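Local coordinates for protein activated BY transcription factor SSRB (Salmonella enterica, PDB 2WNW) that is a member of glycosyl hydrolase family 30, built from a TIM barrel joined to a beta-sandwich domain, at residues 191-196 and 214-219; 223-228 and 233-238; 308-313 and 370-375; 14-19 and 374-379. One frame throughout, in Å; residues are numbered along the deposited sequence.

Contact 1. Residues 191-196 and 214-219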
# COMPACT_ATOMS: atom_id res chain seq x y z
N LEU A 191 11.66 -20.74 -16.18
CA LEU A 191 12.53 -20.02 -17.10
C LEU A 191 12.00 -18.61 -17.29
O LEU A 191 10.84 -18.33 -17.02
CB LEU A 191 12.50 -20.68 -18.49
CG LEU A 191 12.93 -22.13 -18.69
CD1 LEU A 191 12.48 -22.59 -20.08
CD2 LEU A 191 14.43 -22.24 -18.54
N SER A 192 12.88 -17.71 -17.73
CA SER A 192 12.45 -16.38 -18.10
C SER A 192 13.01 -16.34 -19.52
O SER A 192 13.98 -17.04 -19.82
CB SER A 192 13.05 -15.28 -17.21
OG SER A 192 14.42 -15.05 -17.47
N VAL A 193 12.38 -15.59 -20.41
CA VAL A 193 12.84 -15.52 -21.79
C VAL A 193 14.17 -14.81 -21.92
O VAL A 193 15.06 -15.24 -22.65
CB VAL A 193 11.81 -14.79 -22.69
CG1 VAL A 193 12.43 -14.47 -24.05
CG2 VAL A 193 10.58 -15.66 -22.87
N GLN A 194 14.31 -13.71 -21.19
CA GLN A 194 15.53 -12.90 -21.25
C GLN A 194 15.62 -11.97 -20.05
O GLN A 194 14.62 -11.37 -19.64
CB GLN A 194 15.52 -12.08 -22.54
CG GLN A 194 16.54 -10.96 -22.60
CD GLN A 194 17.97 -11.46 -22.72
OE1 GLN A 194 18.24 -12.41 -23.45
NE2 GLN A 194 18.89 -10.81 -22.02
N ASN A 195 16.82 -11.85 -19.50
CA ASN A 195 17.05 -10.95 -18.38
C ASN A 195 17.02 -9.52 -18.92
O ASN A 195 17.72 -9.21 -19.89
CB ASN A 195 18.43 -11.24 -17.76
CG ASN A 195 18.80 -10.26 -16.66
OD1 ASN A 195 18.18 -10.24 -15.59
ND2 ASN A 195 19.80 -9.43 -16.91
N GLU A 196 16.19 -8.67 -18.33
CA GLU A 196 16.10 -7.26 -18.73
C GLU A 196 16.09 -7.06 -20.25
O GLU A 196 16.98 -6.42 -20.81
CB GLU A 196 17.27 -6.49 -18.13
CG GLU A 196 17.37 -6.59 -16.61
CD GLU A 196 18.47 -5.72 -16.03
OE1 GLU A 196 18.56 -4.54 -16.42
OE2 GLU A 196 19.24 -6.21 -15.19
N THR A 214 7.38 -12.53 -26.08
CA THR A 214 6.26 -13.45 -25.91
C THR A 214 6.20 -14.47 -27.04
O THR A 214 5.84 -15.62 -26.81
CB THR A 214 4.91 -12.69 -25.81
OG1 THR A 214 4.74 -11.84 -26.96
CG2 THR A 214 4.87 -11.84 -24.54
N ALA A 215 6.57 -14.07 -28.25
CA ALA A 215 6.56 -15.02 -29.37
C ALA A 215 7.59 -16.11 -29.11
O ALA A 215 7.35 -17.29 -29.39
CB ALA A 215 6.87 -14.30 -30.68
N PHE A 216 8.74 -15.73 -28.56
CA PHE A 216 9.78 -16.71 -28.28
C PHE A 216 9.30 -17.70 -27.24
O PHE A 216 9.55 -18.90 -27.35
CB PHE A 216 11.05 -16.02 -27.78
CG PHE A 216 12.23 -16.95 -27.65
CD1 PHE A 216 12.92 -17.37 -28.79
CD2 PHE A 216 12.61 -17.45 -26.41
CE1 PHE A 216 13.98 -18.28 -28.68
CE2 PHE A 216 13.67 -18.35 -26.30
CZ PHE A 216 14.35 -18.77 -27.44
N ALA A 217 8.59 -17.21 -26.23
CA ALA A 217 8.09 -18.08 -25.17
C ALA A 217 6.99 -19.02 -25.65
O ALA A 217 7.05 -20.23 -25.42
CB ALA A 217 7.56 -17.22 -24.01
N VAL A 218 6.00 -18.46 -26.33
CA VAL A 218 4.85 -19.24 -26.80
C VAL A 218 5.02 -20.00 -28.11
O VAL A 218 4.56 -21.13 -28.23
CB VAL A 218 3.61 -18.32 -26.90
CG1 VAL A 218 2.42 -19.11 -27.42
CG2 VAL A 218 3.31 -17.73 -25.53
N GLN A 219 5.67 -19.39 -29.09
CA GLN A 219 5.85 -20.04 -30.38
C GLN A 219 7.06 -20.96 -30.47
O GLN A 219 7.04 -21.94 -31.21
CB GLN A 219 5.94 -18.98 -31.49
CG GLN A 219 4.64 -18.25 -31.74
CD GLN A 219 4.82 -17.06 -32.66
OE1 GLN A 219 5.59 -17.13 -33.62
NE2 GLN A 219 4.12 -15.97 -32.37

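Contact 2. Residues 223-228 and 233-238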
# COMPACT_ATOMS: atom_id res chain seq x y z
N PRO A 223 6.31 -25.23 -27.58
CA PRO A 223 6.24 -26.45 -28.40
C PRO A 223 7.40 -27.42 -28.14
O PRO A 223 7.20 -28.63 -28.09
CB PRO A 223 6.26 -25.91 -29.83
CG PRO A 223 5.62 -24.57 -29.69
CD PRO A 223 6.28 -24.03 -28.43
N ARG A 224 8.60 -26.88 -27.97
CA ARG A 224 9.76 -27.71 -27.72
C ARG A 224 9.72 -28.34 -26.34
O ARG A 224 10.00 -29.53 -26.19
CB ARG A 224 11.05 -26.89 -27.90
CG ARG A 224 11.28 -26.50 -29.36
CD ARG A 224 12.49 -25.60 -29.56
NE ARG A 224 12.76 -25.39 -30.98
CZ ARG A 224 11.98 -24.69 -31.80
NH1 ARG A 224 10.87 -24.11 -31.34
NH2 ARG A 224 12.29 -24.58 -33.08
N LEU A 225 9.35 -27.55 -25.34
CA LEU A 225 9.26 -28.08 -23.98
C LEU A 225 8.24 -29.22 -23.95
O LEU A 225 8.48 -30.25 -23.33
CB LEU A 225 8.82 -26.97 -23.01
CG LEU A 225 9.87 -25.88 -22.76
CD1 LEU A 225 9.21 -24.67 -22.09
CD2 LEU A 225 10.98 -26.44 -21.90
N ALA A 226 7.12 -29.02 -24.63
CA ALA A 226 6.07 -30.03 -24.68
C ALA A 226 6.60 -31.33 -25.30
O ALA A 226 6.36 -32.41 -24.76
CB ALA A 226 4.89 -29.51 -25.48
N ARG A 227 7.31 -31.22 -26.41
CA ARG A 227 7.85 -32.39 -27.08
C ARG A 227 8.83 -33.17 -26.20
O ARG A 227 9.02 -34.37 -26.38
CB ARG A 227 8.53 -32.00 -28.40
CG ARG A 227 7.56 -31.53 -29.48
CD ARG A 227 8.20 -31.58 -30.87
NE ARG A 227 9.21 -30.54 -31.06
CZ ARG A 227 8.93 -29.29 -31.41
NH1 ARG A 227 7.67 -28.93 -31.62
NH2 ARG A 227 9.91 -28.41 -31.57
N GLN A 228 9.46 -32.47 -25.26
CA GLN A 228 10.41 -33.10 -24.34
C GLN A 228 9.70 -33.59 -23.09
O GLN A 228 10.32 -34.18 -22.21
CB GLN A 228 11.50 -32.10 -23.94
CG GLN A 228 12.33 -31.59 -25.11
CD GLN A 228 13.25 -32.65 -25.69
OE1 GLN A 228 13.76 -32.50 -26.80
NE2 GLN A 228 13.49 -33.72 -24.93
N MET A 233 6.75 -26.82 -17.08
CA MET A 233 7.72 -25.74 -16.94
C MET A 233 7.00 -24.39 -16.84
O MET A 233 6.06 -24.13 -17.60
CB MET A 233 8.65 -25.72 -18.15
CG MET A 233 9.71 -24.63 -18.12
SD MET A 233 10.98 -24.98 -16.90
CE MET A 233 12.00 -26.16 -17.81
N GLU A 234 7.43 -23.54 -15.91
CA GLU A 234 6.82 -22.21 -15.80
C GLU A 234 7.67 -21.26 -16.63
O GLU A 234 8.89 -21.39 -16.67
CB GLU A 234 6.80 -21.71 -14.35
CG GLU A 234 6.01 -22.54 -13.36
CD GLU A 234 5.83 -21.82 -12.03
OE1 GLU A 234 6.65 -20.93 -11.71
OE2 GLU A 234 4.87 -22.14 -11.30
N ILE A 235 7.02 -20.31 -17.30
CA ILE A 235 7.75 -19.33 -18.09
C ILE A 235 7.35 -17.93 -17.64
O ILE A 235 6.16 -17.61 -17.55
CB ILE A 235 7.46 -19.46 -19.60
CG1 ILE A 235 7.98 -20.81 -20.12
CG2 ILE A 235 8.15 -18.33 -20.36
CD1 ILE A 235 7.73 -21.04 -21.61
N TYR A 236 8.35 -17.11 -17.33
CA TYR A 236 8.13 -15.73 -16.89
C TYR A 236 8.66 -14.76 -17.93
O TYR A 236 9.62 -15.07 -18.65
CB TYR A 236 8.86 -15.48 -15.56
CG TYR A 236 8.28 -16.21 -14.38
CD1 TYR A 236 7.36 -15.59 -13.53
CD2 TYR A 236 8.62 -17.54 -14.13
CE1 TYR A 236 6.80 -16.28 -12.45
CE2 TYR A 236 8.07 -18.24 -13.06
CZ TYR A 236 7.16 -17.60 -12.23
OH TYR A 236 6.60 -18.30 -11.18
N ILE A 237 8.02 -13.59 -18.02
CA ILE A 237 8.46 -12.55 -18.95
C ILE A 237 8.79 -11.29 -18.14
O ILE A 237 8.63 -11.27 -16.92
CB ILE A 237 7.38 -12.24 -20.02
CG1 ILE A 237 6.06 -11.84 -19.35
CG2 ILE A 237 7.18 -13.45 -20.93
CD1 ILE A 237 5.00 -11.38 -20.34
N TRP A 238 9.25 -10.26 -18.85
CA TRP A 238 9.67 -8.97 -18.29
C TRP A 238 11.04 -9.14 -17.65
O TRP A 238 12.05 -8.78 -18.25
CB TRP A 238 8.67 -8.42 -17.25
CG TRP A 238 9.03 -7.03 -16.74
CD1 TRP A 238 9.11 -6.64 -15.43
CD2 TRP A 238 9.36 -5.87 -17.52
NE1 TRP A 238 9.47 -5.31 -15.35
CE2 TRP A 238 9.63 -4.81 -16.61
CE3 TRP A 238 9.46 -5.61 -18.90
CZ2 TRP A 238 9.99 -3.53 -17.04
CZ3 TRP A 238 9.82 -4.34 -19.32
CH2 TRP A 238 10.07 -3.31 -18.39

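Contact 3. Residues 308-313 and 370-375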
# COMPACT_ATOMS: atom_id res chain seq x y z
N ARG A 308 21.95 0.53 5.69
CA ARG A 308 21.22 0.88 4.47
C ARG A 308 20.87 -0.37 3.67
O ARG A 308 19.79 -0.45 3.09
CB ARG A 308 22.05 1.81 3.57
CG ARG A 308 22.23 3.24 4.09
CD ARG A 308 22.56 4.17 2.92
NE ARG A 308 23.71 3.69 2.15
CZ ARG A 308 24.97 3.84 2.52
NH1 ARG A 308 25.25 4.46 3.65
NH2 ARG A 308 25.96 3.36 1.78
N HIS A 309 21.79 -1.33 3.62
CA HIS A 309 21.56 -2.57 2.88
C HIS A 309 20.47 -3.38 3.57
O HIS A 309 19.63 -4.01 2.91
CB HIS A 309 22.86 -3.36 2.79
CG HIS A 309 23.94 -2.66 2.03
ND1 HIS A 309 25.21 -3.16 1.90
CD2 HIS A 309 23.94 -1.47 1.37
CE1 HIS A 309 25.95 -2.32 1.19
NE2 HIS A 309 25.20 -1.29 0.86
N TRP A 310 20.49 -3.36 4.89
CA TRP A 310 19.51 -4.05 5.72
C TRP A 310 18.14 -3.49 5.36
O TRP A 310 17.19 -4.24 5.08
CB TRP A 310 19.86 -3.78 7.20
CG TRP A 310 18.81 -4.06 8.24
CD1 TRP A 310 17.99 -3.14 8.83
CD2 TRP A 310 18.57 -5.30 8.91
NE1 TRP A 310 17.26 -3.73 9.84
CE2 TRP A 310 17.59 -5.06 9.90
CE3 TRP A 310 19.07 -6.60 8.76
CZ2 TRP A 310 17.12 -6.06 10.76
CZ3 TRP A 310 18.60 -7.61 9.62
CH2 TRP A 310 17.63 -7.33 10.60
N HIS A 311 18.04 -2.17 5.32
CA HIS A 311 16.79 -1.50 4.97
C HIS A 311 16.32 -1.84 3.56
O HIS A 311 15.16 -2.15 3.35
CB HIS A 311 16.94 0.01 5.05
CG HIS A 311 15.78 0.76 4.47
ND1 HIS A 311 14.57 0.87 5.13
CD2 HIS A 311 15.62 1.36 3.27
CE1 HIS A 311 13.71 1.52 4.35
NE2 HIS A 311 14.32 1.82 3.22
N THR A 312 17.23 -1.76 2.59
CA THR A 312 16.86 -2.04 1.20
C THR A 312 16.21 -3.41 1.03
O THR A 312 15.16 -3.52 0.40
CB THR A 312 18.09 -1.92 0.27
OG1 THR A 312 18.56 -0.57 0.29
CG2 THR A 312 17.74 -2.32 -1.16
N TYR A 313 16.81 -4.45 1.61
CA TYR A 313 16.26 -5.79 1.50
C TYR A 313 14.91 -5.93 2.20
O TYR A 313 13.94 -6.39 1.60
CB TYR A 313 17.23 -6.83 2.06
CG TYR A 313 18.23 -7.35 1.05
CD1 TYR A 313 19.40 -6.64 0.76
CD2 TYR A 313 17.99 -8.54 0.35
CE1 TYR A 313 20.30 -7.11 -0.21
CE2 TYR A 313 18.88 -9.01 -0.61
CZ TYR A 313 20.03 -8.29 -0.89
OH TYR A 313 20.90 -8.76 -1.85
N ILE A 370 17.14 -11.25 5.13
CA ILE A 370 16.43 -12.25 4.34
C ILE A 370 15.95 -13.35 5.29
O ILE A 370 14.86 -13.89 5.13
CB ILE A 370 17.36 -12.87 3.27
CG1 ILE A 370 17.76 -11.79 2.26
CG2 ILE A 370 16.68 -14.03 2.58
CD1 ILE A 370 18.83 -12.25 1.27
N GLY A 371 16.77 -13.65 6.28
CA GLY A 371 16.45 -14.69 7.25
C GLY A 371 15.15 -14.50 8.01
O GLY A 371 14.50 -15.49 8.36
N HIS A 372 14.77 -13.26 8.30
CA HIS A 372 13.53 -13.02 9.02
C HIS A 372 12.35 -13.59 8.24
O HIS A 372 11.28 -13.83 8.81
CB HIS A 372 13.34 -11.52 9.28
CG HIS A 372 13.96 -11.06 10.57
ND1 HIS A 372 13.34 -11.23 11.79
CD2 HIS A 372 15.17 -10.53 10.83
CE1 HIS A 372 14.15 -10.81 12.75
NE2 HIS A 372 15.27 -10.38 12.19
N PHE A 373 12.55 -13.81 6.94
CA PHE A 373 11.53 -14.38 6.07
C PHE A 373 11.75 -15.88 5.78
O PHE A 373 10.97 -16.74 6.18
CB PHE A 373 11.49 -13.69 4.70
CG PHE A 373 10.77 -12.37 4.69
CD1 PHE A 373 11.44 -11.20 5.03
CD2 PHE A 373 9.44 -12.30 4.29
CE1 PHE A 373 10.78 -9.97 4.97
CE2 PHE A 373 8.78 -11.07 4.23
CZ PHE A 373 9.45 -9.90 4.57
N CYS A 374 12.83 -16.16 5.05
CA CYS A 374 13.15 -17.51 4.59
C CYS A 374 13.30 -18.62 5.61
O CYS A 374 13.03 -19.78 5.30
CB CYS A 374 14.39 -17.47 3.69
SG CYS A 374 15.95 -17.24 4.53
N ARG A 375 13.72 -18.30 6.83
CA ARG A 375 13.90 -19.32 7.85
C ARG A 375 12.57 -19.82 8.41
O ARG A 375 12.50 -20.91 8.99
CB ARG A 375 14.76 -18.79 9.00
CG ARG A 375 16.16 -18.36 8.59
CD ARG A 375 16.86 -17.59 9.70
NE ARG A 375 17.37 -18.47 10.75
CZ ARG A 375 18.49 -19.19 10.65
NH1 ARG A 375 19.22 -19.15 9.55
NH2 ARG A 375 18.88 -19.95 11.67

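Contact 4. Residues 14-19 and 374-379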
# COMPACT_ATOMS: atom_id res chain seq x y z
N GLN A 14 22.88 -7.57 17.11
CA GLN A 14 22.14 -8.72 17.64
C GLN A 14 21.18 -9.18 16.55
O GLN A 14 20.27 -8.45 16.18
CB GLN A 14 21.34 -8.34 18.88
CG GLN A 14 21.92 -8.84 20.18
CD GLN A 14 23.28 -8.27 20.46
OE1 GLN A 14 23.43 -7.07 20.67
NE2 GLN A 14 24.29 -9.13 20.48
N PHE A 15 21.38 -10.39 16.04
CA PHE A 15 20.53 -10.90 14.98
C PHE A 15 19.84 -12.23 15.26
O PHE A 15 20.43 -13.14 15.85
CB PHE A 15 21.34 -11.05 13.69
CG PHE A 15 21.84 -9.76 13.13
CD1 PHE A 15 20.98 -8.91 12.43
CD2 PHE A 15 23.17 -9.38 13.29
CE1 PHE A 15 21.44 -7.71 11.90
CE2 PHE A 15 23.64 -8.18 12.76
CZ PHE A 15 22.77 -7.34 12.07
N LEU A 16 18.58 -12.32 14.83
CA LEU A 16 17.78 -13.52 14.98
C LEU A 16 17.82 -14.14 16.37
O LEU A 16 18.10 -15.33 16.52
CB LEU A 16 18.22 -14.55 13.93
CG LEU A 16 18.16 -14.08 12.47
CD1 LEU A 16 18.82 -15.12 11.57
CD2 LEU A 16 16.72 -13.84 12.05
N VAL A 17 17.54 -13.33 17.38
CA VAL A 17 17.53 -13.82 18.76
C VAL A 17 16.13 -14.34 19.06
O VAL A 17 15.15 -13.59 18.99
CB VAL A 17 17.88 -12.69 19.74
CG1 VAL A 17 17.87 -13.21 21.17
CG2 VAL A 17 19.25 -12.11 19.39
N GLU A 18 16.02 -15.62 19.39
CA GLU A 18 14.72 -16.21 19.67
C GLU A 18 14.40 -16.40 21.15
O GLU A 18 15.29 -16.65 21.96
CB GLU A 18 14.58 -17.57 18.97
CG GLU A 18 13.18 -18.17 19.10
CD GLU A 18 13.05 -19.54 18.47
OE1 GLU A 18 13.51 -19.72 17.33
OE2 GLU A 18 12.46 -20.43 19.12
N ARG A 19 13.12 -16.29 21.47
CA ARG A 19 12.65 -16.48 22.84
C ARG A 19 11.17 -16.79 22.82
O ARG A 19 10.44 -16.35 21.92
CB ARG A 19 12.94 -15.24 23.69
CG ARG A 19 12.03 -14.05 23.46
CD ARG A 19 12.53 -12.86 24.25
NE ARG A 19 11.57 -11.77 24.32
CZ ARG A 19 10.46 -11.79 25.05
NH1 ARG A 19 10.17 -12.86 25.79
NH2 ARG A 19 9.64 -10.75 25.06
N CYS A 374 12.83 -16.16 5.05
CA CYS A 374 13.15 -17.51 4.59
C CYS A 374 13.30 -18.62 5.61
O CYS A 374 13.03 -19.78 5.30
CB CYS A 374 14.39 -17.47 3.69
SG CYS A 374 15.95 -17.24 4.53
N ARG A 375 13.72 -18.30 6.83
CA ARG A 375 13.90 -19.32 7.85
C ARG A 375 12.57 -19.82 8.41
O ARG A 375 12.50 -20.91 8.99
CB ARG A 375 14.76 -18.79 9.00
CG ARG A 375 16.16 -18.36 8.59
CD ARG A 375 16.86 -17.59 9.70
NE ARG A 375 17.37 -18.47 10.75
CZ ARG A 375 18.49 -19.19 10.65
NH1 ARG A 375 19.22 -19.15 9.55
NH2 ARG A 375 18.88 -19.95 11.67
N TYR A 376 11.51 -19.04 8.22
CA TYR A 376 10.21 -19.40 8.80
C TYR A 376 9.03 -19.58 7.86
O TYR A 376 8.07 -20.26 8.21
CB TYR A 376 9.86 -18.36 9.86
CG TYR A 376 11.04 -18.00 10.72
CD1 TYR A 376 11.55 -18.90 11.65
CD2 TYR A 376 11.72 -16.80 10.53
CE1 TYR A 376 12.71 -18.62 12.37
CE2 TYR A 376 12.88 -16.51 11.23
CZ TYR A 376 13.37 -17.42 12.15
OH TYR A 376 14.55 -17.16 12.80
N VAL A 377 9.09 -18.98 6.67
CA VAL A 377 7.99 -19.10 5.71
C VAL A 377 8.31 -20.21 4.71
O VAL A 377 9.38 -20.23 4.11
CB VAL A 377 7.77 -17.76 4.97
CG1 VAL A 377 6.57 -17.87 4.04
CG2 VAL A 377 7.56 -16.63 5.98
N ARG A 378 7.37 -21.14 4.54
CA ARG A 378 7.56 -22.27 3.64
C ARG A 378 6.83 -22.15 2.31
O ARG A 378 5.85 -21.43 2.19
CB ARG A 378 7.10 -23.56 4.33
CG ARG A 378 7.75 -23.84 5.68
CD ARG A 378 6.68 -24.32 6.65
NE ARG A 378 7.22 -24.77 7.93
CZ ARG A 378 6.48 -24.96 9.02
NH1 ARG A 378 5.18 -24.72 8.99
NH2 ARG A 378 7.04 -25.40 10.14
N PRO A 379 7.32 -22.88 1.28
CA PRO A 379 6.68 -22.84 -0.03
C PRO A 379 5.22 -23.23 0.12
O PRO A 379 4.89 -24.13 0.90
CB PRO A 379 7.47 -23.88 -0.82
CG PRO A 379 8.84 -23.79 -0.22
CD PRO A 379 8.53 -23.72 1.26

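Contact 1. Residues 191-196 and 214-219
Val193 meets Phe216 and Ala217 where the fourth strand of the TIM barrel, 190-192, gives way to its loop and the outer helix 210-227 comes back alongside. The example illustrates how one branched side chain can serve two residues of the helix that follows its strand. Both methyls of Val193 are used, one for each helix residue. CG2 does the closer work, lying 3.6 Å from Ala217 CB, a methyl small enough to let the backbones approach until the Val193 and Ala217 CA atoms are 6.4 Å apart. CG1 reaches Phe216 CD2 obliquely at 3.8 Å. The Phe216 ring, swung out with CG opposite the backbone N (chi1 -172°), also meets Trp170 of helix 167-183, which places it between two helices of the barrel. This inner side is wholly buried. The far side of the helix is looser: Ala215 and Val218 are partly exposed and Gln219 is on the surface, none of them touching segment 191-196. Beyond Val193 the loop turns away toward polar partners. Glu196 OE2 is hydrogen-bonded to a glycerol molecule, and Asn195 OD1 to Arg87. The loop is braced internally by Gln194, whose NE2 donates to Asn195 O over 2.9 Å, with an N-H...O angle of 154° and the donor tilted 17° from the carbonyl plane.

Contact 2. Residues 223-228 and 233-238
Glu234 OE1, on the strand residue between Met233 and Ile235 that pack against Leu225, is gripped by two groups: the hydroxyl of Tyr236, whose OH donates to it over 2.7 Å, and the ammonium of Lys138. The tyrosine comes from above the carboxylate plane, 37° out of it. The other oxygen, OE2, forms a salt bridge with Lys289, so the carboxylate is tied to the third and seventh strands of the barrel from its place on the fifth. Glu234 points away from helix 210-227, while Ile235, with Met233 just before the strand, turns toward it; helix end and strand meet here after a short connection, residues 228-233. One methyl carries the contact from the helix side. Leu225 CD1 stands 3.9 Å from Ile235 CD1, the end of an extended isoleucine chain (chi2 180°), and 4.0 Å from Met233 CG. The leucine crosses the methionine at about a right angle. CG of Met233 lies anti to the backbone N (chi1 -180°), which brings CB and CG to the leucine methyl; the bend at chi2 turns the sulfur off elsewhere. Leu178 of helix 167-183 touches both Leu225 and Met233, while Ala217 adds to the packing on Ile235. Between the two segments the contact is thus van der Waals, though Arg222 of the same helix hydrogen-bonds Met233 O, whereas the charge of Glu234 is probably balanced by the two lysines.

Contact 3. Residues 308-313 and 370-375
Tyr313 and Ile370 join two successive outer helices of the TIM barrel, 305-322 and 365-374, and a second pair, Trp310 and His372, continues the same interface. The first pair is apolar. The CD2-CE2 bond of the tyrosine ring meets the isoleucine's longer branch obliquely: CE2 is 3.7 Å from Ile370 CD1, and CD2 is 3.8 Å from Ile370 CG1. That branch runs extended (chi2 173°), which puts two successive carbons along the ring. The second pair is aromatic, and the two side chains meet at a slant. Trp310 reaches across with its six-membered ring, and its CH2 atom comes within 4.0 Å of His372 CD2.

Hydrogen bonds hold the polar ends of these rings, all to partners elsewhere in the chain. Tyr313 OH bonds to Asp330 OD1 at the end of the eighth barrel strand, and Trp310 NE1 to Ser435 O. Both imidazole nitrogens of His372 are engaged, ND1 with Thr439 OG1 and NE2 with Ser8 OG, both on strands of the large mixed sheet. The histidine's rotation is therefore fixed by two bonds, while its CD2 is the atom nearest the tryptophan, with NE2 itself 4.2 Å from Trp310 CH2.

Contact 4. Residues 14-19 and 374-379
The chain turns a corner at Leu16, whose left-handed backbone (phi 47°, psi 53°) lies between the strand of Gln14 and Phe15 and the one that continues through Arg19, and aims the side chain at the irregular segment 374-379. The backbones stay well apart, with 10.0 Å between the CA atoms of Leu16 and Arg375, and the gap is bridged by side chains. Leu16 divides its two methyls between neighbours. CD1 lies over one face of the Arg375 guanidinium, 3.7 Å from NE and equally close to CD, where the arginine chain bends (chi3 77°). CD2 approaches Tyr376 OH at 4.0 Å. The two residues receiving it are themselves packed together: Arg375 CB sits 3.6 Å above the centre of the Tyr376 ring, and the Tyr376 hydroxyl lies in plane at the edge of the guanidinium. Arg375 NH1 forms a salt bridge with Glu80, so the flat group that the leucine covers is also held by charge. All three touching residues are partly exposed. Leu16 also touches Ile6 of strand 2-9 and Tyr368 and His372 of helix 365-374; segment 374-379 itself runs on from this last barrel helix toward strand 382-388 of the sandwich.

Contacts 1, 2 and 3 are buried in the outer layer of the TIM-barrel domain, whereas contact 4 lies at the surface. Contacts 1 and 2 share helix 210-227 and reach adjacent parallel strands, which are joined by backbone hydrogen bonds between Leu191 and both Glu234 and Tyr236; their centres are 9 Å apart. Contacts 3 and 4 lie across the chain's centre from them, their own centres about 11 Å apart, and share Cys374 and Arg375. Trp310 and His372 of contact 3 touch Phe15 and Leu16 of contact 4. Packing of the helix on the strand and on the loop after its neighbour is apolar, helix-to-helix packing brings in rings with polar ends, and the partly exposed junction covers a guanidinium with a methyl.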